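Local coordinates for protein FG41 Malonate Semialdehyde Decarboxylase (Coryneform bacterium, PDB 4LHP) that belongs to the tautomerase superfamily, a group of small beta-alpha-beta proteins, and assembles from three copies of one chain, at residues P1-D10 against F39-I50; R11-A22 against L92-D101. All coordinates share one frame; numbering follows the deposited sequence.

Interaction 1 pairs strands 2-8 and 39-45, the two ends of a beta-alpha-beta unit, and interaction 2 packs the helix between them, 13-31, against the loop that follows helix 78-92. Their centres lie about 11 Å apart. The helix bridges the two contacts: Leu7 CD2 meets Ile19 CD1 at 3.7 Å, Ala44 CB lies 3.6 Å from Arg16 CZ, and Gln40 NE2 probably hydrogen-bonds to Ala20 O at 3.1 Å. A phosphate ion sits about 3 Å from the side chain of Pro1, at the start of interaction 1, and may mark a pocket there. Both contacts also touch the third subunit.

Interaction 1. Residues P1-D10 against F39-I50; sequences PLIRIDLTSD and FQILTAHDPSDI
Phe39 opens the parallel ladder, which runs on to His45, by giving its carbonyl O to Ile3 N at 2.7 Å, while its CB rests on Pro1 O; a water joins Pro1 O to Phe39 N. The ring itself leads away and stacks on Phe103 of the second subunit. Gln40 comes next, its CG beside Ile3 CB and its amide carried on to Arg38 and to Ala20 of helix 13-31. Ile41 N bonds to Ile3 O, and Ile41 O receives Ile5 N. The tip of Ile41, CD1, lies over one face of the Arg4 guanidinium, 3.6 Å from NH1; the charge of this arginine is met across the subunit interface, by Asp6 of the second subunit. On the other face of the sheet, Leu42 runs alongside Ile5, their CD1 atoms 3.8 Å apart. Thr43 stands beside Asp6, its CB 3.3 Å from Asp6 OD1. Ala44 CB then meets Leu7 CD1 at 3.7 Å. His45 adds a side-chain hydrogen bond between the strands. With its CG beside the backbone N (chi1 -60°), the ring reaches back along the strand, and NE2 donates to the anti lone pair of Asp6 OD1 at 2.6 Å; the oxygen is tilted from the imidazole plane, and carboxylate and ring planes stand 42° apart. Leu7 O accepts from His45 N and also borders the ring edge, and Ser9 N to His45 O is the last bond of the ladder. Past the strand, Pro47 packs on Thr8 CG2, and Ile50 CD1 lies against the carbonyl oxygens of Asp6 and Leu7. Asp6 is thus gripped at both oxygens, OD1 by His45 and OD2 by Arg4 of the third subunit, which ties the carboxylate's orientation to the trimer.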
loop_
_atom_site.group_PDB
_atom_site.type_symbol
_atom_site.label_atom_id
_atom_site.label_comp_id
_atom_site.label_asym_id
_atom_site.label_seq_id
_atom_site.Cartn_x
_atom_site.Cartn_y
_atom_site.Cartn_z
ATOM N N PRO A 1 7.108 9.974 7.100
ATOM C CA PRO A 1 6.552 8.664 6.758
ATOM C C PRO A 1 5.086 8.769 6.355
ATOM O O PRO A 1 4.392 9.672 6.820
ATOM C CB PRO A 1 6.661 7.909 8.076
ATOM C CG PRO A 1 6.384 8.967 9.092
ATOM C CD PRO A 1 7.027 10.228 8.550
ATOM N N LEU A 2 4.626 7.862 5.499
ATOM C CA LEU A 2 3.207 7.759 5.184
ATOM C C LEU A 2 2.639 6.527 5.874
ATOM O O LEU A 2 3.119 5.415 5.668
ATOM C CB LEU A 2 2.989 7.669 3.674
ATOM C CG LEU A 2 1.553 7.389 3.220
ATOM C CD1 LEU A 2 0.624 8.537 3.577
ATOM C CD2 LEU A 2 1.513 7.111 1.726
ATOM N N ILE A 3 1.620 6.732 6.703
ATOM C CA ILE A 3 1.029 5.642 7.469
ATOM C C ILE A 3 -0.330 5.249 6.902
ATOM O O ILE A 3 -1.255 6.059 6.875
ATOM C CB ILE A 3 0.816 6.041 8.941
ATOM C CG1 ILE A 3 2.030 6.802 9.484
ATOM C CG2 ILE A 3 0.513 4.812 9.785
ATOM C CD1 ILE A 3 3.331 6.037 9.403
ATOM N N ARG A 4 -0.451 4.006 6.448
ATOM C CA ARG A 4 -1.753 3.470 6.071
ATOM C C ARG A 4 -2.338 2.695 7.243
ATOM O O ARG A 4 -1.830 1.636 7.614
ATOM C CB ARG A 4 -1.643 2.560 4.845
ATOM C CG ARG A 4 -1.061 3.241 3.623
ATOM C CD ARG A 4 -1.244 2.404 2.368
ATOM N NE ARG A 4 -0.908 3.162 1.164
ATOM C CZ ARG A 4 -1.787 3.826 0.415
ATOM N NH1 ARG A 4 -3.075 3.829 0.719
ATOM N NH2 ARG A 4 -1.384 4.491 -0.656
ATOM N N ILE A 5 -3.404 3.228 7.829
ATOM C CA ILE A 5 -4.072 2.565 8.942
ATOM C C ILE A 5 -5.391 1.961 8.482
ATOM O O ILE A 5 -6.340 2.682 8.175
ATOM C CB ILE A 5 -4.360 3.538 10.095
ATOM C CG1 ILE A 5 -3.081 4.271 10.501
ATOM C CG2 ILE A 5 -4.956 2.785 11.282
ATOM C CD1 ILE A 5 -3.305 5.380 11.505
ATOM N N ASP A 6 -5.442 0.635 8.430
ATOM C CA ASP A 6 -6.668 -0.068 8.078
ATOM C C ASP A 6 -7.262 -0.736 9.311
ATOM O O ASP A 6 -6.630 -1.584 9.942
ATOM C CB ASP A 6 -6.402 -1.107 6.987
ATOM C CG ASP A 6 -6.139 -0.477 5.630
ATOM O OD1 ASP A 6 -7.070 -0.441 4.798
ATOM O OD2 ASP A 6 -5.003 -0.016 5.394
ATOM N N LEU A 7 -8.484 -0.342 9.648
ATOM C CA LEU A 7 -9.166 -0.869 10.818
ATOM C C LEU A 7 -10.612 -1.177 10.445
ATOM O O LEU A 7 -10.935 -1.274 9.262
ATOM C CB LEU A 7 -9.063 0.119 11.984
ATOM C CG LEU A 7 -9.169 1.601 11.623
ATOM C CD1 LEU A 7 -10.528 1.915 11.027
ATOM C CD2 LEU A 7 -8.901 2.467 12.844
ATOM N N THR A 8 -11.482 -1.338 11.437
ATOM C CA THR A 8 -12.835 -1.809 11.172
ATOM C C THR A 8 -13.919 -0.807 11.567
ATOM O O THR A 8 -13.735 0.001 12.478
ATOM C CB THR A 8 -13.086 -3.138 11.884
ATOM O OG1 THR A 8 -12.810 -2.992 13.281
ATOM C CG2 THR A 8 -12.182 -4.217 11.306
ATOM N N SER A 9 -15.055 -0.884 10.881
ATOM C CA SER A 9 -16.111 0.117 11.001
ATOM C C SER A 9 -16.856 0.088 12.336
ATOM O O SER A 9 -17.551 1.046 12.676
ATOM C CB SER A 9 -17.107 -0.022 9.844
ATOM O OG SER A 9 -17.556 -1.358 9.692
ATOM N N ASP A 10 -16.717 -0.999 13.089
ATOM C CA ASP A 10 -17.351 -1.091 14.403
ATOM C C ASP A 10 -16.720 -0.118 15.397
ATOM O O ASP A 10 -17.318 0.201 16.424
ATOM C CB ASP A 10 -17.274 -2.519 14.947
ATOM C CG ASP A 10 -15.856 -3.040 15.015
ATOM O OD1 ASP A 10 -15.272 -3.309 13.945
ATOM O OD2 ASP A 10 -15.332 -3.191 16.138
ATOM N N PHE A 39 1.301 12.104 8.032
ATOM C CA PHE A 39 0.711 11.703 6.769
ATOM C C PHE A 39 0.096 10.327 6.925
ATOM O O PHE A 39 0.800 9.323 7.029
ATOM C CB PHE A 39 1.766 11.741 5.670
ATOM C CG PHE A 39 2.366 13.098 5.489
ATOM C CD1 PHE A 39 3.561 13.436 6.099
ATOM C CD2 PHE A 39 1.706 14.059 4.746
ATOM C CE1 PHE A 39 4.096 14.698 5.946
ATOM C CE2 PHE A 39 2.234 15.317 4.592
ATOM C CZ PHE A 39 3.430 15.640 5.192
ATOM N N GLN A 40 -1.231 10.302 6.951
ATOM C CA GLN A 40 -1.971 9.111 7.333
ATOM C C GLN A 40 -3.200 8.927 6.461
ATOM O O GLN A 40 -3.871 9.894 6.106
ATOM C CB GLN A 40 -2.418 9.224 8.791
ATOM C CG GLN A 40 -1.285 9.400 9.786
ATOM C CD GLN A 40 -1.779 9.412 11.220
ATOM O OE1 GLN A 40 -2.803 10.021 11.529
ATOM N NE2 GLN A 40 -1.056 8.733 12.104
ATOM N N ILE A 41 -3.490 7.677 6.124
ATOM C CA ILE A 41 -4.725 7.340 5.432
ATOM C C ILE A 41 -5.494 6.322 6.258
ATOM O O ILE A 41 -5.005 5.223 6.516
ATOM C CB ILE A 41 -4.462 6.758 4.035
ATOM C CG1 ILE A 41 -3.698 7.769 3.178
ATOM C CG2 ILE A 41 -5.780 6.382 3.366
ATOM C CD1 ILE A 41 -3.187 7.205 1.873
ATOM N N LEU A 42 -6.695 6.701 6.680
ATOM C CA LEU A 42 -7.541 5.821 7.473
ATOM C C LEU A 42 -8.607 5.170 6.611
ATOM O O LEU A 42 -9.433 5.850 6.004
ATOM C CB LEU A 42 -8.209 6.595 8.607
ATOM C CG LEU A 42 -7.381 6.707 9.884
ATOM C CD1 LEU A 42 -5.981 7.192 9.561
ATOM C CD2 LEU A 42 -8.062 7.636 10.873
ATOM N N THR A 43 -8.580 3.845 6.562
ATOM C CA THR A 43 -9.600 3.091 5.856
ATOM C C THR A 43 -10.324 2.185 6.841
ATOM O O THR A 43 -9.738 1.248 7.383
ATOM C CB THR A 43 -8.999 2.229 4.734
ATOM O OG1 THR A 43 -8.123 3.025 3.925
ATOM C CG2 THR A 43 -10.104 1.652 3.865
ATOM N N ALA A 44 -11.596 2.478 7.082
ATOM C CA ALA A 44 -12.416 1.649 7.953
ATOM C C ALA A 44 -13.135 0.595 7.124
ATOM O O ALA A 44 -13.804 0.912 6.140
ATOM C CB ALA A 44 -13.412 2.504 8.713
ATOM N N HIS A 45 -12.987 -0.662 7.528
ATOM C CA HIS A 45 -13.556 -1.779 6.790
ATOM C C HIS A 45 -14.620 -2.491 7.601
ATOM O O HIS A 45 -14.625 -2.433 8.828
ATOM C CB HIS A 45 -12.471 -2.804 6.457
ATOM C CG HIS A 45 -11.350 -2.263 5.628
ATOM N ND1 HIS A 45 -11.158 -2.624 4.314
ATOM C CD2 HIS A 45 -10.354 -1.397 5.930
ATOM C CE1 HIS A 45 -10.094 -2.002 3.838
ATOM N NE2 HIS A 45 -9.589 -1.250 4.802
ATOM N N ASP A 46 -15.520 -3.173 6.904
ATOM C CA ASP A 46 -16.310 -4.217 7.527
ATOM C C ASP A 46 -15.307 -5.262 8.008
ATOM O O ASP A 46 -14.408 -5.642 7.259
ATOM C CB ASP A 46 -17.277 -4.825 6.515
ATOM C CG ASP A 46 -18.170 -5.883 7.125
ATOM O OD1 ASP A 46 -17.686 -7.012 7.354
ATOM O OD2 ASP A 46 -19.358 -5.586 7.371
ATOM N N PRO A 47 -15.438 -5.718 9.263
ATOM C CA PRO A 47 -14.427 -6.617 9.834
ATOM C C PRO A 47 -14.153 -7.858 8.989
ATOM O O PRO A 47 -13.043 -8.389 9.032
ATOM C CB PRO A 47 -15.036 -7.009 11.183
ATOM C CG PRO A 47 -15.901 -5.853 11.541
ATOM C CD PRO A 47 -16.488 -5.385 10.242
ATOM N N SER A 48 -15.148 -8.314 8.238
ATOM C CA SER A 48 -14.979 -9.487 7.386
ATOM C C SER A 48 -13.941 -9.241 6.290
ATOM O O SER A 48 -13.359 -10.182 5.753
ATOM C CB SER A 48 -16.315 -9.895 6.760
ATOM O OG SER A 48 -16.918 -8.808 6.081
ATOM N N ASP A 49 -13.713 -7.973 5.965
ATOM C CA ASP A 49 -12.768 -7.615 4.912
ATOM C C ASP A 49 -11.318 -7.653 5.395
ATOM O O ASP A 49 -10.391 -7.682 4.586
ATOM C CB ASP A 49 -13.107 -6.240 4.336
ATOM C CG ASP A 49 -14.251 -6.294 3.337
ATOM O OD1 ASP A 49 -14.410 -7.338 2.667
ATOM O OD2 ASP A 49 -14.988 -5.292 3.219
ATOM N N ILE A 50 -11.124 -7.647 6.710
ATOM C CA ILE A 50 -9.798 -7.857 7.285
ATOM C C ILE A 50 -9.694 -9.257 7.883
ATOM O O ILE A 50 -10.447 -9.611 8.791
ATOM C CB ILE A 50 -9.470 -6.823 8.381
ATOM C CG1 ILE A 50 -9.209 -5.450 7.759
ATOM C CG2 ILE A 50 -8.252 -7.265 9.177
ATOM C CD1 ILE A 50 -8.924 -4.358 8.771
HETATM O O HOH W 1 3.408 10.583 9.278
HETATM O O HOH W 2 -5.861 2.991 4.783
HETATM O O HOH W 3 -19.620 -3.023 9.345
#

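Interaction 2. Residues R11-A22 against L92-D101; sequences RSREQRRAIADA and LAPIGVAGSD
Arg11 lays one face of its guanidinium over Val97 CG2, the methyl 3.6 Å above the plane and offset toward the rim. The chain runs extended from CG to NE, crossing Val97 at about a right angle, and carries NH1 to Gly96 O at 3.0 Å. This oxygen lies close to the guanidinium plane, yet the nitrogen stands well above the plane of the carbonyl. NH2 takes Ser64 O as a further partner, and a water ties it to Asp101 OD2, an oxygen also hydrogen-bonded to Ser62 OG. Beside the arginine, Gln15 keeps its CG opposite the backbone N (chi1 -161°), with the chain extended beyond CG, which brings NE2 to Ile95 O at 3.1 Å with a nearly linear N-H (167°). A second water links the same NE2 to Gly96 O. Both side chains therefore take carbonyl oxygens of the turn in which helix 78-92 ends, a Schellman motif with Gly96, at positive phi, as its C-prime residue. Farther along helix 13-31, Ile95 does most of the apolar work: CG2 meets Ile19 CG1 at 4.0 Å, and CD1 presses on Ala22 CB at 3.4 Å, tighter than ordinary carbon contact. Leu92 CD2 fits against Ile19 CG2 and Ala22 CB, while Ile19 CD1 touches Val97 CG2. Helix 13-31 thus packs on the end of helix 78-92 and the turn after it through Ile19 and Ala22, while Ile19 also rests on Leu7 of strand 2-8, and Leu92 and Val97 lie on Val102 of strand 102-109.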
loop_
_atom_site.group_PDB
_atom_site.type_symbol
_atom_site.label_atom_id
_atom_site.label_comp_id
_atom_site.label_asym_id
_atom_site.label_seq_id
_atom_site.Cartn_x
_atom_site.Cartn_y
_atom_site.Cartn_z
ATOM N N ARG A 11 -15.511 0.347 15.095
ATOM C CA ARG A 11 -14.846 1.333 15.940
ATOM C C ARG A 11 -15.383 2.725 15.630
ATOM O O ARG A 11 -15.573 3.081 14.467
ATOM C CB ARG A 11 -13.329 1.289 15.741
ATOM C CG ARG A 11 -12.686 0.001 16.228
ATOM C CD ARG A 11 -11.168 0.104 16.263
ATOM N NE ARG A 11 -10.546 -1.147 16.691
ATOM C CZ ARG A 11 -10.328 -1.493 17.957
ATOM N NH1 ARG A 11 -10.680 -0.690 18.953
ATOM N NH2 ARG A 11 -9.756 -2.656 18.230
ATOM N N SER A 12 -15.630 3.505 16.676
ATOM C CA SER A 12 -16.211 4.830 16.514
ATOM C C SER A 12 -15.292 5.732 15.702
ATOM O O SER A 12 -14.069 5.618 15.782
ATOM C CB SER A 12 -16.470 5.466 17.880
ATOM O OG SER A 12 -15.254 5.840 18.504
ATOM N N ARG A 13 -15.889 6.624 14.918
ATOM C CA ARG A 13 -15.129 7.642 14.208
ATOM C C ARG A 13 -14.179 8.328 15.182
ATOM O O ARG A 13 -13.028 8.613 14.848
ATOM C CB ARG A 13 -16.060 8.664 13.553
ATOM N N GLU A 14 -14.668 8.582 16.392
ATOM C CA GLU A 14 -13.867 9.219 17.432
ATOM C C GLU A 14 -12.653 8.366 17.785
ATOM O O GLU A 14 -11.531 8.867 17.849
ATOM C CB GLU A 14 -14.714 9.473 18.681
ATOM N N GLN A 15 -12.885 7.077 18.011
ATOM C CA GLN A 15 -11.818 6.172 18.419
ATOM C C GLN A 15 -10.747 6.054 17.337
ATOM O O GLN A 15 -9.556 6.035 17.639
ATOM C CB GLN A 15 -12.376 4.785 18.744
ATOM C CG GLN A 15 -11.449 3.940 19.602
ATOM C CD GLN A 15 -11.956 2.524 19.791
ATOM O OE1 GLN A 15 -12.611 1.964 18.913
ATOM N NE2 GLN A 15 -11.657 1.937 20.944
ATOM N N ARG A 16 -11.172 5.968 16.078
ATOM C CA ARG A 16 -10.231 5.855 14.969
ATOM C C ARG A 16 -9.278 7.029 15.007
ATOM O O ARG A 16 -8.064 6.864 15.096
ATOM C CB ARG A 16 -10.955 5.873 13.627
ATOM C CG ARG A 16 -11.868 4.699 13.370
ATOM C CD ARG A 16 -12.719 4.979 12.149
ATOM N NE ARG A 16 -13.929 4.166 12.117
ATOM C CZ ARG A 16 -14.963 4.400 11.318
ATOM N NH1 ARG A 16 -14.943 5.427 10.479
ATOM N NH2 ARG A 16 -16.023 3.607 11.360
ATOM N N ARG A 17 -9.846 8.224 14.929
ATOM C CA ARG A 17 -9.062 9.444 14.966
ATOM C C ARG A 17 -8.084 9.409 16.139
ATOM O O ARG A 17 -6.937 9.839 16.016
ATOM C CB ARG A 17 -9.989 10.656 15.065
ATOM C CG ARG A 17 -9.274 11.994 15.108
ATOM C CD ARG A 17 -8.131 12.059 14.107
ATOM N NE ARG A 17 -7.236 13.177 14.390
ATOM C CZ ARG A 17 -7.071 14.247 13.616
ATOM N NH1 ARG A 17 -7.729 14.378 12.470
ATOM N NH2 ARG A 17 -6.228 15.195 13.994
ATOM N N ALA A 18 -8.538 8.885 17.273
ATOM C CA ALA A 18 -7.676 8.736 18.443
ATOM C C ALA A 18 -6.573 7.713 18.176
ATOM O O ALA A 18 -5.405 7.953 18.485
ATOM C CB ALA A 18 -8.495 8.333 19.658
ATOM N N ILE A 19 -6.946 6.571 17.606
ATOM C CA ILE A 19 -5.964 5.588 17.162
ATOM C C ILE A 19 -4.903 6.283 16.314
ATOM O O ILE A 19 -3.705 6.108 16.535
ATOM C CB ILE A 19 -6.621 4.457 16.332
ATOM C CG1 ILE A 19 -7.473 3.556 17.229
ATOM C CG2 ILE A 19 -5.559 3.623 15.626
ATOM C CD1 ILE A 19 -8.313 2.550 16.467
ATOM N N ALA A 20 -5.353 7.083 15.353
ATOM C CA ALA A 20 -4.448 7.776 14.443
ATOM C C ALA A 20 -3.554 8.756 15.196
ATOM O O ALA A 20 -2.369 8.889 14.892
ATOM C CB ALA A 20 -5.242 8.498 13.364
ATOM N N ASP A 21 -4.126 9.438 16.184
ATOM C CA ASP A 21 -3.374 10.394 16.987
ATOM C C ASP A 21 -2.268 9.692 17.766
ATOM O O ASP A 21 -1.152 10.197 17.873
ATOM C CB ASP A 21 -4.302 11.124 17.960
ATOM C CG ASP A 21 -5.208 12.123 17.268
ATOM O OD1 ASP A 21 -4.783 12.731 16.264
ATOM O OD2 ASP A 21 -6.349 12.308 17.736
ATOM N N ALA A 22 -2.588 8.521 18.304
ATOM C CA ALA A 22 -1.655 7.786 19.145
ATOM C C ALA A 22 -0.481 7.253 18.333
ATOM O O ALA A 22 0.658 7.250 18.801
ATOM C CB ALA A 22 -2.372 6.648 19.847
ATOM N N LEU A 92 -1.835 2.451 22.218
ATOM C CA LEU A 92 -3.154 2.070 21.734
ATOM C C LEU A 92 -3.996 1.375 22.808
ATOM O O LEU A 92 -5.223 1.348 22.718
ATOM C CB LEU A 92 -3.027 1.146 20.520
ATOM C CG LEU A 92 -2.539 1.730 19.190
ATOM C CD1 LEU A 92 -2.659 0.673 18.097
ATOM C CD2 LEU A 92 -3.307 2.983 18.807
ATOM N N ALA A 93 -3.338 0.806 23.814
ATOM C CA ALA A 93 -4.038 0.044 24.847
ATOM C C ALA A 93 -5.118 0.866 25.562
ATOM O O ALA A 93 -6.287 0.476 25.576
ATOM C CB ALA A 93 -3.041 -0.524 25.852
ATOM N N PRO A 94 -4.736 2.006 26.159
ATOM C CA PRO A 94 -5.722 2.829 26.869
ATOM C C PRO A 94 -6.830 3.339 25.952
ATOM O O PRO A 94 -7.923 3.660 26.419
ATOM C CB PRO A 94 -4.888 4.003 27.391
ATOM C CG PRO A 94 -3.695 4.048 26.505
ATOM C CD PRO A 94 -3.399 2.621 26.184
ATOM N N ILE A 95 -6.539 3.411 24.657
ATOM C CA ILE A 95 -7.492 3.915 23.677
ATOM C C ILE A 95 -8.565 2.881 23.346
ATOM O O ILE A 95 -9.638 3.228 22.852
ATOM C CB ILE A 95 -6.767 4.354 22.390
ATOM C CG1 ILE A 95 -6.230 5.775 22.562
ATOM C CG2 ILE A 95 -7.696 4.295 21.186
ATOM C CD1 ILE A 95 -5.256 6.194 21.495
ATOM N N GLY A 96 -8.276 1.614 23.626
ATOM C CA GLY A 96 -9.242 0.551 23.411
ATOM C C GLY A 96 -8.830 -0.458 22.355
ATOM O O GLY A 96 -9.679 -1.109 21.745
ATOM N N VAL A 97 -7.526 -0.590 22.129
ATOM C CA VAL A 97 -7.013 -1.592 21.203
ATOM C C VAL A 97 -6.108 -2.564 21.944
ATOM O O VAL A 97 -5.013 -2.200 22.375
ATOM C CB VAL A 97 -6.212 -0.953 20.057
ATOM C CG1 VAL A 97 -5.743 -2.019 19.077
ATOM C CG2 VAL A 97 -7.043 0.104 19.344
ATOM N N ALA A 98 -6.571 -3.800 22.096
ATOM C CA ALA A 98 -5.793 -4.830 22.768
ATOM C C ALA A 98 -4.521 -5.123 21.981
ATOM O O ALA A 98 -4.471 -4.913 20.770
ATOM C CB ALA A 98 -6.619 -6.092 22.921
ATOM N N GLY A 99 -3.496 -5.608 22.674
ATOM C CA GLY A 99 -2.227 -5.919 22.040
ATOM C C GLY A 99 -2.383 -6.979 20.969
ATOM O O GLY A 99 -1.623 -7.023 20.003
ATOM N N SER A 100 -3.381 -7.836 21.145
ATOM C CA SER A 100 -3.628 -8.936 20.225
ATOM C C SER A 100 -4.180 -8.449 18.891
ATOM O O SER A 100 -4.120 -9.159 17.887
ATOM C CB SER A 100 -4.628 -9.903 20.848
ATOM O OG SER A 100 -5.840 -9.232 21.142
ATOM N N ASP A 101 -4.719 -7.235 18.886
ATOM C CA ASP A 101 -5.449 -6.733 17.732
ATOM C C ASP A 101 -4.627 -5.761 16.897
ATOM O O ASP A 101 -5.146 -5.137 15.971
ATOM C CB ASP A 101 -6.740 -6.062 18.200
ATOM C CG ASP A 101 -7.698 -7.042 18.855
ATOM O OD1 ASP A 101 -7.488 -8.266 18.709
ATOM O OD2 ASP A 101 -8.663 -6.592 19.508
HETATM O O HOH W 4 -9.134 -4.169 20.868
HETATM O O HOH W 5 -12.404 -0.462 22.501
#